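Local coordinates for penicillin-binding protein PbpB (PDB 6KGU) that synthesises cross-linked peptidoglycan for the mycobacterial cell wall, its penicillin-sensitive transpeptidase domain joining the peptide subunits, at residues S222-M236 and L390-N402. Sequence-based numbering, arbitrary orientation.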
loop_
_atom_site.group_PDB
_atom_site.type_symbol
_atom_site.label_atom_id
_atom_site.label_comp_id
_atom_site.label_asym_id
_atom_site.label_seq_id
_atom_site.Cartn_x
_atom_site.Cartn_y
_atom_site.Cartn_z
ATOM N N SER A 222 -4.999 1.591 -7.586
ATOM C CA SER A 222 -3.568 1.648 -7.346
ATOM C C SER A 222 -3.182 0.452 -6.491
ATOM O O SER A 222 -4.028 -0.174 -5.850
ATOM C CB SER A 222 -3.165 2.968 -6.687
ATOM O OG SER A 222 -3.884 3.117 -5.494
ATOM N N ALA A 223 -1.892 0.123 -6.515
ATOM C CA ALA A 223 -1.378 -1.060 -5.844
ATOM C C ALA A 223 0.089 -0.827 -5.501
ATOM O O ALA A 223 0.824 -0.158 -6.241
ATOM C CB ALA A 223 -1.528 -2.341 -6.698
ATOM N N VAL A 224 0.504 -1.393 -4.375
ATOM C CA VAL A 224 1.876 -1.297 -3.887
ATOM C C VAL A 224 2.314 -2.695 -3.479
ATOM O O VAL A 224 1.552 -3.422 -2.831
ATOM C CB VAL A 224 1.991 -0.322 -2.691
ATOM C CG1 VAL A 224 3.389 -0.429 -2.021
ATOM C CG2 VAL A 224 1.681 1.135 -3.139
ATOM N N VAL A 225 3.524 -3.078 -3.867
ATOM C CA VAL A 225 4.125 -4.330 -3.433
ATOM C C VAL A 225 5.407 -3.991 -2.683
ATOM O O VAL A 225 6.317 -3.376 -3.248
ATOM C CB VAL A 225 4.424 -5.273 -4.607
ATOM C CG1 VAL A 225 5.086 -6.559 -4.071
ATOM C CG2 VAL A 225 3.128 -5.602 -5.401
ATOM N N LEU A 226 5.488 -4.415 -1.428
ATOM C CA LEU A 226 6.687 -4.232 -0.632
ATOM C C LEU A 226 7.384 -5.560 -0.385
ATOM O O LEU A 226 6.740 -6.598 -0.223
ATOM C CB LEU A 226 6.364 -3.591 0.722
ATOM C CG LEU A 226 5.696 -2.215 0.762
ATOM C CD1 LEU A 226 5.522 -1.771 2.226
ATOM C CD2 LEU A 226 6.504 -1.194 -0.023
ATOM N N ASP A 227 8.712 -5.513 -0.338
ATOM C CA ASP A 227 9.452 -6.628 0.226
ATOM C C ASP A 227 9.130 -6.742 1.710
ATOM O O ASP A 227 9.251 -5.764 2.455
ATOM C CB ASP A 227 10.961 -6.451 0.028
ATOM C CG ASP A 227 11.748 -7.552 0.711
ATOM O OD1 ASP A 227 11.880 -8.629 0.125
ATOM O OD2 ASP A 227 12.178 -7.359 1.868
ATOM N N ALA A 228 8.724 -7.942 2.135
ATOM C CA ALA A 228 8.227 -8.126 3.495
ATOM C C ALA A 228 9.270 -7.763 4.539
ATOM O O ALA A 228 8.953 -7.104 5.533
ATOM C CB ALA A 228 7.765 -9.570 3.696
ATOM N N LYS A 229 10.522 -8.187 4.341
ATOM C CA LYS A 229 11.524 -8.026 5.394
ATOM C C LYS A 229 12.119 -6.621 5.422
ATOM O O LYS A 229 12.308 -6.049 6.502
ATOM C CB LYS A 229 12.636 -9.061 5.216
ATOM C CG LYS A 229 12.298 -10.486 5.716
ATOM C CD LYS A 229 13.376 -11.498 5.263
ATOM C CE LYS A 229 13.257 -12.863 5.955
ATOM N NZ LYS A 229 13.623 -12.772 7.406
ATOM N N THR A 230 12.423 -6.053 4.252
ATOM C CA THR A 230 13.099 -4.761 4.147
ATOM C C THR A 230 12.158 -3.587 3.918
ATOM O O THR A 230 12.590 -2.435 4.079
ATOM C CB THR A 230 14.099 -4.769 2.983
ATOM O OG1 THR A 230 13.379 -4.849 1.742
ATOM C CG2 THR A 230 15.044 -5.956 3.088
ATOM N N GLY A 231 10.909 -3.836 3.504
ATOM C CA GLY A 231 10.017 -2.741 3.154
ATOM C C GLY A 231 10.405 -1.983 1.908
ATOM O O GLY A 231 9.843 -0.917 1.642
ATOM N N GLU A 232 11.333 -2.504 1.114
ATOM C CA GLU A 232 11.649 -1.847 -0.139
ATOM C C GLU A 232 10.445 -1.921 -1.068
ATOM O O GLU A 232 9.674 -2.884 -1.041
ATOM C CB GLU A 232 12.884 -2.478 -0.789
ATOM C CG GLU A 232 14.185 -2.206 -0.034
ATOM C CD GLU A 232 15.427 -2.697 -0.769
ATOM O OE1 GLU A 232 15.338 -3.678 -1.546
ATOM O OE2 GLU A 232 16.502 -2.092 -0.564
ATOM N N VAL A 233 10.274 -0.872 -1.866
ATOM C CA VAL A 233 9.161 -0.781 -2.809
ATOM C C VAL A 233 9.528 -1.542 -4.079
ATOM O O VAL A 233 10.363 -1.085 -4.868
ATOM C CB VAL A 233 8.820 0.675 -3.127
ATOM C CG1 VAL A 233 7.735 0.727 -4.204
ATOM C CG2 VAL A 233 8.389 1.413 -1.836
ATOM N N LEU A 234 8.893 -2.699 -4.286
ATOM C CA LEU A 234 9.144 -3.517 -5.476
ATOM C C LEU A 234 8.236 -3.149 -6.647
ATOM O O LEU A 234 8.608 -3.357 -7.807
ATOM C CB LEU A 234 8.957 -5.004 -5.140
ATOM C CG LEU A 234 9.859 -5.620 -4.054
ATOM C CD1 LEU A 234 9.693 -7.136 -3.994
ATOM C CD2 LEU A 234 11.335 -5.253 -4.283
ATOM N N ALA A 235 7.042 -2.637 -6.370
ATOM C CA ALA A 235 6.140 -2.152 -7.408
ATOM C C ALA A 235 5.248 -1.080 -6.800
ATOM O O ALA A 235 4.836 -1.194 -5.643
ATOM C CB ALA A 235 5.274 -3.276 -8.003
ATOM N N MET A 236 4.947 -0.048 -7.588
ATOM C CA MET A 236 4.013 0.992 -7.160
ATOM C C MET A 236 3.330 1.464 -8.436
ATOM O O MET A 236 3.996 1.998 -9.329
ATOM C CB MET A 236 4.744 2.136 -6.442
ATOM C CG MET A 236 3.859 3.262 -5.925
ATOM S SD MET A 236 4.776 4.562 -5.033
ATOM C CE MET A 236 4.896 3.811 -3.404
ATOM N N LEU A 390 -2.093 4.699 0.476
ATOM C CA LEU A 390 -1.873 3.298 0.139
ATOM C C LEU A 390 -0.532 2.803 0.665
ATOM O O LEU A 390 -0.425 1.669 1.152
ATOM C CB LEU A 390 -1.951 3.107 -1.385
ATOM C CG LEU A 390 -1.964 1.636 -1.823
ATOM C CD1 LEU A 390 -3.051 0.891 -1.079
ATOM C CD2 LEU A 390 -2.168 1.491 -3.351
ATOM N N LEU A 391 0.512 3.633 0.562
ATOM C CA LEU A 391 1.829 3.200 1.029
ATOM C C LEU A 391 1.842 3.000 2.542
ATOM O O LEU A 391 2.409 2.019 3.043
ATOM C CB LEU A 391 2.902 4.217 0.611
ATOM C CG LEU A 391 4.322 3.869 1.047
ATOM C CD1 LEU A 391 4.793 2.544 0.426
ATOM C CD2 LEU A 391 5.286 5.011 0.692
ATOM N N GLN A 392 1.256 3.949 3.289
ATOM C CA GLN A 392 1.119 3.789 4.735
ATOM C C GLN A 392 0.341 2.519 5.083
ATOM O O GLN A 392 0.727 1.765 5.981
ATOM C CB GLN A 392 0.399 5.004 5.327
ATOM C CG GLN A 392 1.259 6.254 5.414
ATOM C CD GLN A 392 0.481 7.433 5.940
ATOM O OE1 GLN A 392 -0.703 7.577 5.636
ATOM N NE2 GLN A 392 1.143 8.296 6.722
ATOM N N MET A 393 -0.797 2.306 4.418
ATOM C CA MET A 393 -1.597 1.108 4.664
ATOM C C MET A 393 -0.763 -0.144 4.453
ATOM O O MET A 393 -0.703 -1.024 5.321
ATOM C CB MET A 393 -2.819 1.108 3.736
ATOM C CG MET A 393 -3.769 -0.069 3.920
ATOM S SD MET A 393 -5.035 -0.105 2.617
ATOM C CE MET A 393 -4.324 -1.302 1.484
ATOM N N THR A 394 -0.096 -0.228 3.300
ATOM C CA THR A 394 0.767 -1.365 3.010
ATOM C C THR A 394 1.907 -1.475 4.020
ATOM O O THR A 394 2.316 -2.580 4.387
ATOM C CB THR A 394 1.301 -1.237 1.582
ATOM O OG1 THR A 394 0.198 -1.007 0.696
ATOM C CG2 THR A 394 2.006 -2.494 1.153
ATOM N N GLY A 395 2.430 -0.338 4.483
ATOM C CA GLY A 395 3.518 -0.375 5.448
ATOM C C GLY A 395 3.093 -0.952 6.787
ATOM O O GLY A 395 3.897 -1.598 7.471
ATOM N N MET A 396 1.824 -0.755 7.165
ATOM C CA MET A 396 1.285 -1.373 8.377
ATOM C C MET A 396 1.393 -2.882 8.316
ATOM O O MET A 396 1.788 -3.531 9.293
ATOM C CB MET A 396 -0.183 -0.984 8.572
ATOM C CG MET A 396 -0.409 0.407 9.098
ATOM S SD MET A 396 -1.896 0.477 10.106
ATOM C CE MET A 396 -3.204 0.286 8.894
ATOM N N TYR A 397 0.988 -3.466 7.187
ATOM C CA TYR A 397 1.009 -4.917 7.063
ATOM C C TYR A 397 2.439 -5.428 6.927
ATOM O O TYR A 397 2.731 -6.569 7.304
ATOM C CB TYR A 397 0.119 -5.346 5.886
ATOM C CG TYR A 397 -1.348 -5.260 6.259
ATOM C CD1 TYR A 397 -1.959 -4.025 6.465
ATOM C CD2 TYR A 397 -2.114 -6.414 6.454
ATOM C CE1 TYR A 397 -3.311 -3.930 6.840
ATOM C CE2 TYR A 397 -3.453 -6.332 6.835
ATOM C CZ TYR A 397 -4.042 -5.084 7.028
ATOM O OH TYR A 397 -5.368 -4.982 7.394
ATOM N N GLN A 398 3.348 -4.576 6.439
ATOM C CA GLN A 398 4.763 -4.940 6.410
ATOM C C GLN A 398 5.306 -5.160 7.816
ATOM O O GLN A 398 6.138 -6.056 8.036
ATOM C CB GLN A 398 5.568 -3.858 5.683
ATOM C CG GLN A 398 7.046 -4.196 5.535
ATOM C CD GLN A 398 7.836 -3.843 6.758
ATOM O OE1 GLN A 398 7.444 -2.962 7.532
ATOM N NE2 GLN A 398 8.941 -4.541 6.966
ATOM N N ALA A 399 4.861 -4.344 8.781
ATOM C CA ALA A 399 5.312 -4.511 10.161
ATOM C C ALA A 399 4.970 -5.901 10.675
ATOM O O ALA A 399 5.787 -6.564 11.330
ATOM C CB ALA A 399 4.667 -3.451 11.064
ATOM N N ILE A 400 3.742 -6.344 10.400
ATOM C CA ILE A 400 3.282 -7.648 10.849
ATOM C C ILE A 400 3.964 -8.753 10.053
ATOM O O ILE A 400 4.296 -9.816 10.590
ATOM C CB ILE A 400 1.746 -7.696 10.719
ATOM C CG1 ILE A 400 1.104 -6.765 11.758
ATOM C CG2 ILE A 400 1.224 -9.132 10.808
ATOM C CD1 ILE A 400 1.438 -7.160 13.212
ATOM N N ALA A 401 4.177 -8.518 8.757
ATOM C CA ALA A 401 4.910 -9.478 7.937
ATOM C C ALA A 401 6.332 -9.688 8.465
ATOM O O ALA A 401 6.848 -10.810 8.457
ATOM C CB ALA A 401 4.957 -8.983 6.492
ATOM N N ASN A 402 6.976 -8.618 8.927
ATOM C CA ASN A 402 8.370 -8.684 9.364
ATOM C C ASN A 402 8.473 -8.950 10.863
ATOM O O ASN A 402 9.284 -8.333 11.566
ATOM C CB ASN A 402 9.089 -7.393 8.970
ATOM C CG ASN A 402 10.590 -7.467 9.173
ATOM O OD1 ASN A 402 11.233 -8.483 8.872
ATOM N ND2 ASN A 402 11.159 -6.381 9.692
#
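In the transpeptidase domain, which has the penicillin-binding fold shared with serine beta-lactamases, helix 390-401 packs on the central antiparallel sheet, its axis 8.6 Å from that of strand 222-227 and running at 36° to it. Ser222, Val224 and Leu226, alternate residues of the strand, face the helix. CD2 of Leu390 lies 3.2 Å from OG of Ser222, while the Leu390 and Val224 side chains lie alongside in opposite senses, CG and CD2 against CG2. CD1 of Leu391 reaches CG1 of Val224, CD2 of Leu226 and, at 4.0 Å, CE of Met236 on the adjoining strand. Thr394 turns its hydroxyl back to its own helix, where OG1 donates to Leu390 O (2.8 Å); this fixes its rotation and presents CG2 of Thr394 to CG of Leu226 at 3.7 Å. At the hairpin turn the Gln398 chain kinks about its CB-CG bond (chi2 -84°), bringing NE2 to Ala228 O, a 2.9 Å hydrogen bond with the donor tilted 30° from the carbonyl plane. CB of Ala228 meets CB of Ala401, and Asn402, whose ND2 is hydrogen-bonded to Val405 O, sets OD1 beside Lys229 CA. Helix 199-216 packs against Ala223 on the sheet's other face, strand 509-516 pairs alongside strand 222-227, and helix 272-281 touches Met396, Tyr397 and Ile400.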